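Local coordinates for protein beta-galactosidase (Bacillus circulans, PDB 4MAD) that probably hydrolyses terminal non-reducing beta-D-galactose residues of beta-D-galactosides, as a family 35 glycoside hydrolase built on a (beta/alpha)8 barrel, at residues A68-E73 against A111-G116; S16-D21 against N195-T200; P45-D50 against A525-I530. One frame throughout, in Å; residues are numbered along the deposited sequence.

Contact 1: A68-E73 against A111-G116; sequences AWNLHE and AEWEFG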
loop_
_atom_site.group_PDB
_atom_site.type_symbol
_atom_site.label_atom_id
_atom_site.label_comp_id
_atom_site.label_asym_id
_atom_site.label_seq_id
_atom_site.Cartn_x
_atom_site.Cartn_y
_atom_site.Cartn_z
ATOM N N ALA A 68 -2.669 9.166 -2.752
ATOM C CA ALA A 68 -1.708 8.738 -1.781
ATOM C C ALA A 68 -0.758 9.897 -1.445
ATOM O O ALA A 68 0.136 10.167 -2.157
ATOM C CB ALA A 68 -0.941 7.582 -2.323
ATOM N N TRP A 69 -0.970 10.534 -0.316
ATOM C CA TRP A 69 -0.180 11.684 0.059
ATOM C C TRP A 69 1.299 11.341 0.133
ATOM O O TRP A 69 2.071 12.015 -0.394
ATOM C CB TRP A 69 -0.668 12.190 1.424
ATOM C CG TRP A 69 -0.019 13.421 1.984
ATOM C CD1 TRP A 69 0.943 14.175 1.425
ATOM C CD2 TRP A 69 -0.290 14.010 3.262
ATOM N NE1 TRP A 69 1.275 15.221 2.254
ATOM C CE2 TRP A 69 0.524 15.133 3.388
ATOM C CE3 TRP A 69 -1.161 13.712 4.291
ATOM C CZ2 TRP A 69 0.489 15.933 4.504
ATOM C CZ3 TRP A 69 -1.184 14.532 5.406
ATOM C CH2 TRP A 69 -0.373 15.613 5.490
ATOM N N ASN A 70 1.636 10.213 0.746
ATOM C CA ASN A 70 3.027 9.807 0.870
ATOM C C ASN A 70 3.709 9.691 -0.501
ATOM O O ASN A 70 4.863 9.943 -0.629
ATOM C CB ASN A 70 3.231 8.547 1.748
ATOM C CG ASN A 70 2.415 7.328 1.286
ATOM O OD1 ASN A 70 1.764 7.370 0.338
ATOM N ND2 ASN A 70 2.510 6.244 2.033
ATOM N N LEU A 71 2.965 9.300 -1.521
ATOM C CA LEU A 71 3.534 9.260 -2.836
ATOM C C LEU A 71 3.848 10.657 -3.359
ATOM O O LEU A 71 4.866 10.882 -3.880
ATOM C CB LEU A 71 2.654 8.498 -3.784
ATOM C CG LEU A 71 3.273 7.803 -4.989
ATOM C CD1 LEU A 71 4.273 6.824 -4.541
ATOM C CD2 LEU A 71 2.209 7.112 -5.781
ATOM N N HIS A 72 2.923 11.554 -3.203
ATOM C CA HIS A 72 3.040 12.942 -3.610
ATOM C C HIS A 72 3.956 13.901 -2.843
ATOM O O HIS A 72 4.343 14.878 -3.406
ATOM C CB HIS A 72 1.681 13.542 -3.793
ATOM C CG HIS A 72 0.857 12.761 -4.756
ATOM N ND1 HIS A 72 1.243 12.587 -6.056
ATOM C CD2 HIS A 72 -0.261 12.024 -4.600
ATOM C CE1 HIS A 72 0.375 11.817 -6.668
ATOM N NE2 HIS A 72 -0.550 11.460 -5.810
ATOM N N GLU A 73 4.149 13.647 -1.563
ATOM C CA GLU A 73 5.014 14.450 -0.710
ATOM C C GLU A 73 5.909 13.553 0.126
ATOM O O GLU A 73 5.780 13.519 1.285
ATOM C CB GLU A 73 4.217 15.389 0.212
ATOM C CG GLU A 73 5.001 16.598 0.617
ATOM C CD GLU A 73 4.274 17.602 1.479
ATOM O OE1 GLU A 73 4.943 18.545 1.868
ATOM O OE2 GLU A 73 3.089 17.439 1.729
ATOM N N ALA A 111 -6.674 1.879 3.150
ATOM C CA ALA A 111 -6.466 1.177 1.880
ATOM C C ALA A 111 -5.466 0.011 1.872
ATOM O O ALA A 111 -5.285 -0.637 0.841
ATOM C CB ALA A 111 -6.112 2.178 0.782
ATOM N N GLU A 112 -4.820 -0.259 3.001
ATOM C CA GLU A 112 -3.853 -1.329 3.071
ATOM C C GLU A 112 -2.532 -0.859 2.464
ATOM O O GLU A 112 -1.882 -1.607 1.832
ATOM C CB GLU A 112 -4.358 -2.568 2.350
ATOM C CG GLU A 112 -5.397 -3.339 3.072
ATOM C CD GLU A 112 -6.756 -2.751 2.939
ATOM O OE1 GLU A 112 -7.265 -2.691 1.863
ATOM O OE2 GLU A 112 -7.360 -2.415 3.902
ATOM N N TRP A 113 -2.227 0.407 2.652
ATOM C CA TRP A 113 -1.095 1.110 2.070
ATOM C C TRP A 113 -0.260 1.749 3.174
ATOM O O TRP A 113 -0.794 2.182 4.129
ATOM C CB TRP A 113 -1.620 2.223 1.150
ATOM C CG TRP A 113 -0.655 2.985 0.366
ATOM C CD1 TRP A 113 -0.243 4.257 0.601
ATOM C CD2 TRP A 113 -0.023 2.596 -0.840
ATOM N NE1 TRP A 113 0.622 4.658 -0.325
ATOM C CE2 TRP A 113 0.810 3.651 -1.220
ATOM C CE3 TRP A 113 -0.011 1.440 -1.600
ATOM C CZ2 TRP A 113 1.584 3.595 -2.353
ATOM C CZ3 TRP A 113 0.784 1.398 -2.694
ATOM C CH2 TRP A 113 1.544 2.465 -3.078
ATOM N N GLU A 114 1.033 1.895 2.955
ATOM C CA GLU A 114 1.927 2.276 4.026
ATOM C C GLU A 114 1.377 3.503 4.760
ATOM O O GLU A 114 1.108 4.480 4.168
ATOM C CB GLU A 114 3.294 2.638 3.429
ATOM C CG GLU A 114 4.486 1.968 4.027
ATOM C CD GLU A 114 5.057 2.676 5.229
ATOM O OE1 GLU A 114 5.717 2.016 6.014
ATOM O OE2 GLU A 114 4.818 3.854 5.335
ATOM N N PHE A 115 1.197 3.352 6.059
ATOM C CA PHE A 115 0.876 4.454 6.976
ATOM C C PHE A 115 -0.461 5.087 6.591
ATOM O O PHE A 115 -0.750 6.193 6.877
ATOM C CB PHE A 115 2.015 5.485 7.030
ATOM C CG PHE A 115 2.037 6.402 8.288
ATOM C CD1 PHE A 115 1.187 6.234 9.317
ATOM C CD2 PHE A 115 3.000 7.397 8.426
ATOM C CE1 PHE A 115 1.267 7.065 10.440
ATOM C CE2 PHE A 115 3.040 8.227 9.517
ATOM C CZ PHE A 115 2.201 8.070 10.495
ATOM N N GLY A 116 -1.240 4.295 5.908
ATOM C CA GLY A 116 -2.506 4.751 5.446
ATOM C C GLY A 116 -2.385 5.980 4.535
ATOM O O GLY A 116 -3.276 6.727 4.470
HETATM O O HOH W 1 4.333 6.374 4.392
#
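N70 and E114 face each other with CA atoms 8.2 Å apart where the short helix 69-72 meets the irregular loop 111-116, so the two pieces meet through side chains. Both pieces follow strands of the (beta/alpha)8 barrel, 62-66 and 100-104, and the loop also carries E112, part of a pocket that holds a 2-(2-methoxyethoxy)ethanol molecule. The central bond runs from W113 NE1 to N70 OD1, 3.0 Å long with an N-H...O angle of 158°. The oxygen lies at the indole edge, close to the ring plane, and offers a lone pair in its own carbonyl plane; amide and ring are nevertheless turned 66° against each other. N70 gets there with CG between its backbone N and carbonyl carbon (chi1 56°). Fixing OD1 on the indole sets the amide's rotation and turns ND2 toward the loop, where E114 O lies 3.1 Å from N70 ND2 at an angle too poor for a hydrogen bond. A68 CB packs obliquely against the same indole, 3.9 Å from W113 NE1, while Y296 stacks on the ring. On the helix side, W69 NE1 bonds E73 OE2 almost straight, at 2.9 Å, joining the first residue of this one-turn helix to the first residue beyond it. The carboxylate of E114 has its strongest partner in R461, a salt bridge that uses OE2. E114 OE2 also accepts from a water 2.7 Å away, and the water in turn accepts from N70 ND2 at 3.0 Å.

Contact 2: S16-D21 against N195-T200; sequences SQLTYD and NELLFT
Q17 and N195 lay their side-chain amides over one another, the planes only 16° apart, so this pair meets as a stack of flat groups. Q17 CD sits 3.7 Å from N195 ND2, and Q17 OE1 is 3.5 Å from the same nitrogen, at an angle unsuited to a hydrogen bond. An extended chain carries the Q17 amide out to N195: CG stands anti to the backbone N (chi1 174°) and chi2 is again straight. N195 OD1 is buried here without a polar partner in the model.

Beyond the amides the contact turns apolar and centres on L197, whose two methyl branches serve different neighbours. L197 CD2 meets L18 CD2 at 3.8 Å, the two leucines slanting past each other. L197 CD1 comes to the edge of the Y20 ring, near its plane, 4.0 Å from Y20 CE2, and these side chains cross at about a right angle. L197 CB in addition rests 3.7 Å from the carbonyl oxygen L18 O.

The N-terminal strand 18-20 is thus packed by side chains against the beginning of barrel strand 197-202. It belongs to a small antiparallel sheet, where T19 pairs through its backbone with L25 of strand 24-26. Strand 197-202 instead runs parallel between strands 163-167 and 218-223, and the Y20 ring also meets F218 of the latter, with A241 and P242 close by.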
loop_
_atom_site.group_PDB
_atom_site.type_symbol
_atom_site.label_atom_id
_atom_site.label_comp_id
_atom_site.label_asym_id
_atom_site.label_seq_id
_atom_site.Cartn_x
_atom_site.Cartn_y
_atom_site.Cartn_z
ATOM N N SER A 16 -21.411 19.793 -16.294
ATOM C CA SER A 16 -22.063 18.707 -15.588
ATOM C C SER A 16 -21.923 18.823 -14.078
ATOM O O SER A 16 -20.917 19.272 -13.606
ATOM C CB SER A 16 -21.488 17.400 -16.018
ATOM O OG SER A 16 -21.832 17.169 -17.340
ATOM N N GLN A 17 -22.962 18.473 -13.347
ATOM C CA GLN A 17 -22.894 18.424 -11.897
ATOM C C GLN A 17 -23.655 17.234 -11.347
ATOM O O GLN A 17 -24.787 17.068 -11.676
ATOM C CB GLN A 17 -23.488 19.677 -11.292
ATOM C CG GLN A 17 -23.587 19.617 -9.793
ATOM C CD GLN A 17 -24.189 20.851 -9.159
ATOM O OE1 GLN A 17 -24.703 21.697 -9.813
ATOM N NE2 GLN A 17 -24.096 20.935 -7.894
ATOM N N LEU A 18 -23.050 16.454 -10.469
ATOM C CA LEU A 18 -23.759 15.405 -9.786
ATOM C C LEU A 18 -24.435 15.944 -8.564
ATOM O O LEU A 18 -23.814 16.512 -7.748
ATOM C CB LEU A 18 -22.806 14.296 -9.338
ATOM C CG LEU A 18 -23.441 13.110 -8.626
ATOM C CD1 LEU A 18 -24.245 12.251 -9.571
ATOM C CD2 LEU A 18 -22.442 12.286 -7.888
ATOM N N THR A 19 -25.724 15.717 -8.468
ATOM C CA THR A 19 -26.499 16.120 -7.300
ATOM C C THR A 19 -27.453 15.011 -6.947
ATOM O O THR A 19 -27.416 13.987 -7.527
ATOM C CB THR A 19 -27.340 17.384 -7.542
ATOM O OG1 THR A 19 -28.329 17.097 -8.504
ATOM C CG2 THR A 19 -26.514 18.469 -8.035
ATOM N N TYR A 20 -28.247 15.224 -5.931
ATOM C CA TYR A 20 -29.279 14.279 -5.634
ATOM C C TYR A 20 -30.460 14.753 -4.864
ATOM O O TYR A 20 -30.347 15.549 -3.974
ATOM C CB TYR A 20 -28.787 13.164 -4.693
ATOM C CG TYR A 20 -28.365 13.605 -3.340
ATOM C CD1 TYR A 20 -29.245 13.644 -2.282
ATOM C CD2 TYR A 20 -27.083 13.975 -3.109
ATOM C CE1 TYR A 20 -28.838 14.032 -1.045
ATOM C CE2 TYR A 20 -26.678 14.405 -1.903
ATOM C CZ TYR A 20 -27.561 14.429 -0.871
ATOM O OH TYR A 20 -27.153 14.826 0.304
ATOM N N ASP A 21 -31.599 14.208 -5.204
ATOM C CA ASP A 21 -32.688 14.424 -4.319
ATOM C C ASP A 21 -33.432 13.309 -3.607
ATOM O O ASP A 21 -33.467 13.252 -2.405
ATOM C CB ASP A 21 -33.889 15.016 -4.988
ATOM C CG ASP A 21 -34.180 14.397 -6.286
ATOM O OD1 ASP A 21 -34.315 13.173 -6.375
ATOM O OD2 ASP A 21 -34.303 15.163 -7.235
ATOM N N ASN A 195 -18.527 23.004 -7.317
ATOM C CA ASN A 195 -19.773 22.496 -6.799
ATOM C C ASN A 195 -19.897 20.985 -6.847
ATOM O O ASN A 195 -20.947 20.494 -6.833
ATOM C CB ASN A 195 -20.973 23.128 -7.481
ATOM C CG ASN A 195 -20.983 22.897 -8.930
ATOM O OD1 ASN A 195 -20.288 22.079 -9.433
ATOM N ND2 ASN A 195 -21.805 23.623 -9.617
ATOM N N GLU A 196 -18.801 20.278 -6.884
ATOM C CA GLU A 196 -18.821 18.842 -6.936
ATOM C C GLU A 196 -19.421 18.280 -5.661
ATOM O O GLU A 196 -19.389 18.908 -4.670
ATOM C CB GLU A 196 -17.414 18.296 -7.136
ATOM C CG GLU A 196 -16.829 18.512 -8.491
ATOM C CD GLU A 196 -16.420 19.927 -8.780
ATOM O OE1 GLU A 196 -15.987 20.630 -7.907
ATOM O OE2 GLU A 196 -16.571 20.328 -9.902
ATOM N N LEU A 197 -20.023 17.115 -5.750
ATOM C CA LEU A 197 -20.624 16.509 -4.596
ATOM C C LEU A 197 -19.542 16.017 -3.615
ATOM O O LEU A 197 -18.665 15.329 -3.995
ATOM C CB LEU A 197 -21.535 15.356 -5.005
ATOM C CG LEU A 197 -22.134 14.606 -3.844
ATOM C CD1 LEU A 197 -22.934 15.420 -2.940
ATOM C CD2 LEU A 197 -22.883 13.467 -4.260
ATOM N N LEU A 198 -19.657 16.406 -2.359
ATOM C CA LEU A 198 -18.771 15.970 -1.297
ATOM C C LEU A 198 -19.451 14.940 -0.430
ATOM O O LEU A 198 -20.584 15.049 -0.178
ATOM C CB LEU A 198 -18.387 17.146 -0.402
ATOM C CG LEU A 198 -17.597 18.282 -1.013
ATOM C CD1 LEU A 198 -17.030 19.223 0.029
ATOM C CD2 LEU A 198 -16.559 17.808 -1.897
ATOM N N PHE A 199 -18.757 13.930 0.002
ATOM C CA PHE A 199 -19.432 12.894 0.730
ATOM C C PHE A 199 -18.458 12.232 1.666
ATOM O O PHE A 199 -17.335 12.378 1.484
ATOM C CB PHE A 199 -20.031 11.876 -0.235
ATOM C CG PHE A 199 -19.020 11.118 -0.993
ATOM C CD1 PHE A 199 -18.472 9.993 -0.493
ATOM C CD2 PHE A 199 -18.584 11.547 -2.224
ATOM C CE1 PHE A 199 -17.524 9.319 -1.198
ATOM C CE2 PHE A 199 -17.647 10.840 -2.928
ATOM C CZ PHE A 199 -17.120 9.765 -2.420
ATOM N N THR A 200 -18.962 11.441 2.589
ATOM C CA THR A 200 -18.190 10.627 3.500
ATOM C C THR A 200 -18.576 9.158 3.338
ATOM O O THR A 200 -19.536 8.844 2.725
ATOM C CB THR A 200 -18.425 11.003 4.980
ATOM O OG1 THR A 200 -19.800 10.999 5.279
ATOM C CG2 THR A 200 -17.825 12.395 5.258
#

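Contact 3: P45-D50 against A525-I530; sequences PEYWED and AADTFI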
loop_
_atom_site.group_PDB
_atom_site.type_symbol
_atom_site.label_atom_id
_atom_site.label_comp_id
_atom_site.label_asym_id
_atom_site.label_seq_id
_atom_site.Cartn_x
_atom_site.Cartn_y
_atom_site.Cartn_z
ATOM N N PRO A 45 2.047 3.013 -15.199
ATOM C CA PRO A 45 1.271 3.916 -16.041
ATOM C C PRO A 45 1.012 3.428 -17.459
ATOM O O PRO A 45 0.003 3.703 -18.028
ATOM C CB PRO A 45 2.092 5.197 -16.056
ATOM C CG PRO A 45 3.234 4.958 -15.311
ATOM C CD PRO A 45 3.150 3.717 -14.569
ATOM N N GLU A 46 1.912 2.632 -17.976
ATOM C CA GLU A 46 1.804 2.115 -19.327
ATOM C C GLU A 46 0.510 1.321 -19.486
ATOM O O GLU A 46 -0.016 1.233 -20.539
ATOM C CB GLU A 46 3.009 1.250 -19.633
ATOM C CG GLU A 46 4.241 2.062 -19.786
ATOM C CD GLU A 46 4.964 2.373 -18.499
ATOM O OE1 GLU A 46 4.631 1.838 -17.475
ATOM O OE2 GLU A 46 5.921 3.120 -18.581
ATOM N N TYR A 47 0.070 0.749 -18.361
ATOM C CA TYR A 47 -1.096 -0.105 -18.294
ATOM C C TYR A 47 -2.419 0.538 -17.815
ATOM O O TYR A 47 -3.441 -0.088 -17.826
ATOM C CB TYR A 47 -0.777 -1.364 -17.487
ATOM C CG TYR A 47 0.169 -2.365 -18.111
ATOM C CD1 TYR A 47 0.306 -2.473 -19.477
ATOM C CD2 TYR A 47 0.864 -3.251 -17.338
ATOM C CE1 TYR A 47 1.127 -3.384 -20.022
ATOM C CE2 TYR A 47 1.676 -4.175 -17.888
ATOM C CZ TYR A 47 1.824 -4.236 -19.234
ATOM O OH TYR A 47 2.609 -5.165 -19.842
ATOM N N TRP A 48 -2.386 1.813 -17.478
ATOM C CA TRP A 48 -3.580 2.419 -16.957
ATOM C C TRP A 48 -4.729 2.345 -17.977
ATOM O O TRP A 48 -5.830 2.034 -17.652
ATOM C CB TRP A 48 -3.317 3.869 -16.539
ATOM C CG TRP A 48 -2.532 4.070 -15.321
ATOM C CD1 TRP A 48 -2.302 3.178 -14.318
ATOM C CD2 TRP A 48 -1.874 5.267 -14.922
ATOM N NE1 TRP A 48 -1.561 3.730 -13.349
ATOM C CE2 TRP A 48 -1.274 5.020 -13.688
ATOM C CE3 TRP A 48 -1.752 6.533 -15.478
ATOM C CZ2 TRP A 48 -0.546 5.983 -13.015
ATOM C CZ3 TRP A 48 -1.037 7.466 -14.824
ATOM C CH2 TRP A 48 -0.438 7.200 -13.604
ATOM N N GLU A 49 -4.444 2.615 -19.228
ATOM C CA GLU A 49 -5.511 2.569 -20.209
ATOM C C GLU A 49 -6.096 1.180 -20.335
ATOM O O GLU A 49 -7.258 1.010 -20.445
ATOM C CB GLU A 49 -5.028 3.057 -21.560
ATOM C CG GLU A 49 -6.139 3.068 -22.606
ATOM C CD GLU A 49 -5.866 3.985 -23.770
ATOM O OE1 GLU A 49 -4.769 4.386 -24.010
ATOM O OE2 GLU A 49 -6.783 4.288 -24.476
ATOM N N ASP A 50 -5.254 0.187 -20.285
ATOM C CA ASP A 50 -5.725 -1.160 -20.455
ATOM C C ASP A 50 -6.722 -1.484 -19.362
ATOM O O ASP A 50 -7.769 -1.982 -19.623
ATOM C CB ASP A 50 -4.569 -2.134 -20.341
ATOM C CG ASP A 50 -5.016 -3.583 -20.430
ATOM O OD1 ASP A 50 -5.330 -4.024 -21.515
ATOM O OD2 ASP A 50 -5.087 -4.268 -19.415
ATOM N N ALA A 525 10.143 -7.990 -24.477
ATOM C CA ALA A 525 9.579 -7.822 -23.154
ATOM C C ALA A 525 8.122 -8.305 -23.073
ATOM O O ALA A 525 7.371 -8.058 -23.953
ATOM C CB ALA A 525 9.654 -6.452 -22.784
ATOM N N ALA A 526 7.769 -9.014 -22.021
ATOM C CA ALA A 526 6.404 -9.445 -21.830
ATOM C C ALA A 526 6.171 -9.566 -20.320
ATOM O O ALA A 526 7.103 -9.652 -19.607
ATOM C CB ALA A 526 6.188 -10.726 -22.445
ATOM N N ASP A 527 4.936 -9.579 -19.862
ATOM C CA ASP A 527 4.685 -9.710 -18.444
ATOM C C ASP A 527 5.178 -11.053 -17.993
ATOM O O ASP A 527 5.178 -11.955 -18.708
ATOM C CB ASP A 527 3.208 -9.605 -18.104
ATOM C CG ASP A 527 2.653 -8.216 -18.202
ATOM O OD1 ASP A 527 3.378 -7.262 -18.382
ATOM O OD2 ASP A 527 1.453 -8.123 -18.114
ATOM N N THR A 528 5.644 -11.120 -16.774
ATOM C CA THR A 528 6.194 -12.334 -16.245
ATOM C C THR A 528 6.179 -12.339 -14.724
ATOM O O THR A 528 5.866 -11.355 -14.142
ATOM C CB THR A 528 7.618 -12.631 -16.773
ATOM O OG1 THR A 528 8.025 -13.927 -16.412
ATOM C CG2 THR A 528 8.584 -11.658 -16.233
ATOM N N PHE A 529 6.517 -13.472 -14.140
ATOM C CA PHE A 529 6.499 -13.621 -12.706
ATOM C C PHE A 529 7.734 -14.340 -12.214
ATOM O O PHE A 529 8.128 -15.292 -12.786
ATOM C CB PHE A 529 5.263 -14.359 -12.262
ATOM C CG PHE A 529 3.983 -13.818 -12.847
ATOM C CD1 PHE A 529 3.175 -12.962 -12.134
ATOM C CD2 PHE A 529 3.559 -14.175 -14.112
ATOM C CE1 PHE A 529 2.045 -12.488 -12.646
ATOM C CE2 PHE A 529 2.399 -13.684 -14.599
ATOM C CZ PHE A 529 1.667 -12.824 -13.865
ATOM N N ILE A 530 8.313 -13.850 -11.136
ATOM C CA ILE A 530 9.454 -14.477 -10.537
ATOM C C ILE A 530 9.063 -15.429 -9.399
ATOM O O ILE A 530 8.487 -15.025 -8.462
ATOM C CB ILE A 530 10.442 -13.433 -9.955
ATOM C CG1 ILE A 530 10.865 -12.433 -10.999
ATOM C CG2 ILE A 530 11.636 -14.105 -9.454
ATOM C CD1 ILE A 530 11.858 -11.418 -10.516
#
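The interface between the catalytic barrel and a C-terminal beta domain is crossed here by one tyrosine-aspartate hydrogen bond. Y47, in the segment that runs into helix 48-58, reaches D527, in the segment that runs into strand 528-531, over a CA separation of 11.2 Å. Y47 OH donates to D527 OD1 at 2.7 Å, and the two side chains approach from opposite directions. OD1 lies at the edge of the phenol ring, near its plane, whereas the carboxylate plane is turned 80° from the ring. The hydroxyl comes from the syn side of OD1, 28° out of the carboxylate plane. Both residues set CG anti to their carbonyl carbons (chi1 -70° in Y47), which extends each group toward the other.

The helix belongs to the (beta/alpha)8 barrel; strand 528-531 lies in an antiparallel sheet within the range of the galactose-binding domain. On that side the carboxylate is gripped further, D527 OD1 by the backbone N of A563 and OD2 by a salt bridge to K353, so the acceptor is held from its own side as well as by the tyrosine. A phenylalanine in place of Y47 would probably leave OD1 without its bond from the barrel side, though A563 and K353 would still hold the carboxylate. I351 and Y560 touch both Y47 and D527. At the base of the tyrosine, the P45 O to W48 N bond of 3.1 Å closes the turn leading into the helix, and P45 CA rests 3.6 Å above one face of the W48 indole.

Contacts 1 and 2 both belong to the barrel region, one in the interior and one at the surface; contact 3 ties the barrel to another domain. All touching residues of contact 1 are buried, and it relies on one direct hydrogen bond and a water bridge. Contact 2, with centre about 29 Å from the centre of the chain, buries the largest area of the three, through leucine packing and stacked amides. Contact 3 is partly buried and the smallest, a single short bond to a charged acceptor. No two contacts touch: nearest atoms are about 8 Å apart for contacts 1 and 3, and about 20 Å for contacts 2 and 3.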